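Local coordinates for protein glycosyl hydrolase family 10 (Prevotella bryantii, PDB 4MGQ) that forms a calcium-bound carbohydrate-binding module of an enzyme that probably hydrolyses internal beta-1,4-xylosidic linkages in xylan, at residues E42-S45 / G46-Y49; L120-P123 / D124-L128. All blocks are in the same frame, centred on the assembly; numbering follows the deposited sequence.

Contact 1: residues E42-S45 / G46-Y49; sequences ELQS and GKTY
Glu-42 is tied to Tyr-49 through its backbone: a single water donates to Glu-42 O and accepts from Tyr-49 OH, with the water oxygen 2.6 Å from that hydroxyl. The next residue, Leu-43, comes over one face of the tyrosine ring. Its CD2 lies 3.9 Å from the Tyr-49 ring centroid and 19° off the ring normal, a CH-pi contact displaced toward the rim. Leu-43 CB approaches from the same side, further along the ring, 3.8 Å from Tyr-49 CE1. Both residues are buried, and Phe-93 of the adjoining strand 87-94 touches both.

At Gln-44 the backbone N donates to Tyr-49 OH over 2.8 Å in a nearly straight bond (167° at the hydrogen). Since the hydroxyl also donates to the water, its rotation is fixed from two directions. A tyrosine at the start of an antiparallel strand, bonded through OH to the backbone NH five residues earlier, is a tyrosine corner, a motif of Greek-key beta sandwiches; here it anchors the loop leading into strand 48-57. Gln-44 also opens a type II turn, which Lys-47 N closes onto Gln-44 O at 3.1 Å. Both side chains place CG beside the backbone N and extend beyond it, which lays them alongside each other, pointing the same way, until Lys-47 NZ is 3.0 Å from Gln-44 OE1. That ammonium sits above the amide plane, while the water donates to the same OE1. Ser-45 and Gly-46 form the turn's two central positions, and Gly-46 has the positive phi (91°) required of the third.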
# COMPACT_ATOMS: atom_id res chain seq x y z
N GLU A 42 4.09 15.55 4.49
CA GLU A 42 5.44 15.17 4.08
C GLU A 42 6.22 14.54 5.23
O GLU A 42 6.15 15.01 6.37
CB GLU A 42 6.18 16.39 3.53
CG GLU A 42 7.59 16.13 3.08
CD GLU A 42 8.18 17.35 2.39
OE1 GLU A 42 8.60 18.29 3.11
OE2 GLU A 42 8.19 17.38 1.14
N LEU A 43 6.95 13.45 4.96
CA LEU A 43 7.74 12.81 5.99
C LEU A 43 8.95 13.69 6.33
O LEU A 43 9.54 14.31 5.45
CB LEU A 43 8.20 11.42 5.55
CG LEU A 43 7.11 10.53 4.93
CD1 LEU A 43 7.62 9.11 4.74
CD2 LEU A 43 5.81 10.54 5.74
N GLN A 44 9.28 13.76 7.62
CA GLN A 44 10.34 14.63 8.11
C GLN A 44 11.59 13.87 8.50
O GLN A 44 11.54 12.84 9.17
CB GLN A 44 9.85 15.44 9.32
CG GLN A 44 8.58 16.23 9.05
CD GLN A 44 7.98 16.80 10.33
OE1 GLN A 44 6.83 16.50 10.68
NE2 GLN A 44 8.76 17.61 11.04
N SER A 45 12.73 14.42 8.09
CA SER A 45 14.02 13.82 8.40
C SER A 45 14.18 13.62 9.91
O SER A 45 13.88 14.52 10.71
CB SER A 45 15.15 14.70 7.85
OG SER A 45 16.40 14.06 8.03
N GLY A 46 14.62 12.43 10.30
CA GLY A 46 14.84 12.11 11.70
C GLY A 46 13.65 11.48 12.42
O GLY A 46 13.79 11.02 13.54
N LYS A 47 12.49 11.48 11.78
CA LYS A 47 11.29 10.89 12.39
C LYS A 47 11.09 9.48 11.87
O LYS A 47 11.37 9.19 10.70
CB LYS A 47 10.05 11.74 12.10
CG LYS A 47 9.98 13.06 12.87
CD LYS A 47 8.62 13.73 12.67
CE LYS A 47 8.44 14.92 13.61
NZ LYS A 47 7.05 15.46 13.48
N THR A 48 10.60 8.59 12.74
CA THR A 48 10.31 7.23 12.32
C THR A 48 8.83 7.04 12.01
O THR A 48 7.96 7.47 12.77
CB THR A 48 10.75 6.22 13.39
OG1 THR A 48 12.17 6.25 13.48
CG2 THR A 48 10.31 4.81 13.03
N TYR A 49 8.57 6.40 10.88
CA TYR A 49 7.22 6.19 10.38
C TYR A 49 6.97 4.70 10.27
O TYR A 49 7.88 3.93 9.99
CB TYR A 49 7.03 6.87 9.02
CG TYR A 49 7.18 8.36 9.12
CD1 TYR A 49 8.43 8.95 9.07
CD2 TYR A 49 6.06 9.17 9.30
CE1 TYR A 49 8.58 10.33 9.19
CE2 TYR A 49 6.19 10.55 9.41
CZ TYR A 49 7.45 11.11 9.37
OH TYR A 49 7.59 12.47 9.49
O HOH W 1 5.52 13.95 9.18

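Contact 2: residues L120-P123 / D124-L128; sequences LLDP and DGNNL
The carboxylate of Asp-122 and the side-chain amide of Asn-126 cross with their planes 77° apart, almost perpendicular. Even so, Asn-126 ND2 reaches Asp-122 OD2 at 2.9 Å on its syn side and close to the carboxylate plane, and the bond is straight at 169°. The aspartate is also folded back over its own turn. Its CG sits between the backbone N and the carbonyl carbon (chi1 75°), which brings OD1 over the amides that follow. Asn-126 N donates to Asp-122 OD1 at 2.9 Å from above the carboxylate plane, and the amides of Asp-124 and Gly-125 add weak, bent bonds to the same oxygen. One oxygen thus gathers three backbone N-H groups, while its partner holds the asparagine side chain. This array of donors would probably stabilise the negative charge.

Nearer the strand, the side chains of Leu-121 and Asn-127 meet at an oblique angle, with Leu-121 CD2 against Asn-127 CB at 3.6 Å. Having CG anti to the backbone N carries the Asn-127 amide across to the strand, where OD1 accepts from Leu-120 N at 3.0 Å; Ile-129 N is a second donor to that oxygen. Leu-128 N then bonds to Leu-120 O at 2.7 Å, and the buried Leu-128 side chain leans its CB against this carbonyl oxygen.

The reversal itself is defined by two backbone bonds, Gly-125 N to Asp-122 O and Asp-122 N to Asn-126 O, both 2.9 Å. One bridge, Leu-121 with Asn-127, pairs the returning chain with the strand. With Gly-125, at positive phi, as the last residue of the type I turn from Asp-122, this short hairpin-like reversal has the pattern of a type I turn with a G1 bulge, here turning the chain back at the end of strand 111-121 in the beta sandwich.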
# COMPACT_ATOMS: atom_id res chain seq x y z
N LEU A 120 -0.04 4.74 7.50
CA LEU A 120 1.34 5.17 7.67
C LEU A 120 1.36 6.11 8.85
O LEU A 120 0.88 7.24 8.75
CB LEU A 120 1.89 5.85 6.42
CG LEU A 120 3.36 6.27 6.51
CD1 LEU A 120 4.31 5.05 6.54
CD2 LEU A 120 3.72 7.22 5.37
N LEU A 121 1.89 5.63 9.97
CA LEU A 121 1.80 6.37 11.23
C LEU A 121 3.07 7.14 11.55
O LEU A 121 4.17 6.59 11.52
CB LEU A 121 1.46 5.41 12.36
CG LEU A 121 0.35 4.56 11.74
CD1 LEU A 121 0.30 3.16 12.26
CD2 LEU A 121 -1.00 5.26 11.76
N ASP A 122 2.92 8.43 11.86
CA ASP A 122 4.07 9.22 12.25
C ASP A 122 4.41 8.87 13.72
O ASP A 122 3.72 8.04 14.32
CB ASP A 122 3.81 10.72 11.98
CG ASP A 122 2.87 11.39 12.98
OD1 ASP A 122 2.44 10.79 13.98
OD2 ASP A 122 2.57 12.58 12.73
N PRO A 123 5.50 9.44 14.29
CA PRO A 123 5.85 9.03 15.65
C PRO A 123 4.76 9.27 16.71
O PRO A 123 4.76 8.58 17.73
CB PRO A 123 7.08 9.89 15.97
CG PRO A 123 7.67 10.20 14.66
CD PRO A 123 6.53 10.32 13.70
N ASP A 124 3.87 10.23 16.47
CA ASP A 124 2.82 10.53 17.44
C ASP A 124 1.61 9.62 17.24
O ASP A 124 0.73 9.54 18.11
CB ASP A 124 2.39 11.99 17.34
CG ASP A 124 3.53 12.95 17.64
OD1 ASP A 124 4.29 12.69 18.60
OD2 ASP A 124 3.68 13.94 16.90
N GLY A 125 1.57 8.94 16.10
CA GLY A 125 0.49 8.03 15.79
C GLY A 125 -0.48 8.52 14.72
O GLY A 125 -1.45 7.83 14.39
N ASN A 126 -0.25 9.72 14.18
CA ASN A 126 -1.12 10.24 13.14
C ASN A 126 -1.03 9.38 11.89
O ASN A 126 0.08 9.06 11.45
CB ASN A 126 -0.76 11.68 12.78
CG ASN A 126 -0.90 12.62 13.96
OD1 ASN A 126 -2.00 12.82 14.48
ND2 ASN A 126 0.21 13.21 14.37
N ASN A 127 -2.17 9.02 11.31
CA ASN A 127 -2.19 8.24 10.08
C ASN A 127 -2.14 9.16 8.87
O ASN A 127 -2.99 10.05 8.71
CB ASN A 127 -3.44 7.35 10.05
CG ASN A 127 -3.53 6.48 8.81
OD1 ASN A 127 -2.57 6.32 8.05
ND2 ASN A 127 -4.71 5.91 8.59
N LEU A 128 -1.12 8.96 8.03
CA LEU A 128 -0.88 9.83 6.88
C LEU A 128 -1.37 9.25 5.55
O LEU A 128 -1.10 9.81 4.49
CB LEU A 128 0.61 10.15 6.79
CG LEU A 128 1.17 10.82 8.04
CD1 LEU A 128 2.66 11.10 7.87
CD2 LEU A 128 0.39 12.11 8.37

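Contacts 1 and 2 lie in series along the chain, with centres about 10 Å apart, and meet where strands 48-57 and 111-121 neighbour each other in one antiparallel sheet. The two contacts touch by packing: Tyr-49 CE2 is 3.5 Å from Asp-122 CB, Thr-48 O is 3.3 Å from Pro-123 CD, and Lys-47 CB is 3.8 Å from Pro-123 CG. The tyrosine of contact 1 is therefore also a wall for the turn of contact 2, and Leu-120 and Leu-128 reach it too. Contact 1 is remote from the calcium site, whereas the Asn-127 side chain in contact 2 is about 12 Å from the bound calcium ion.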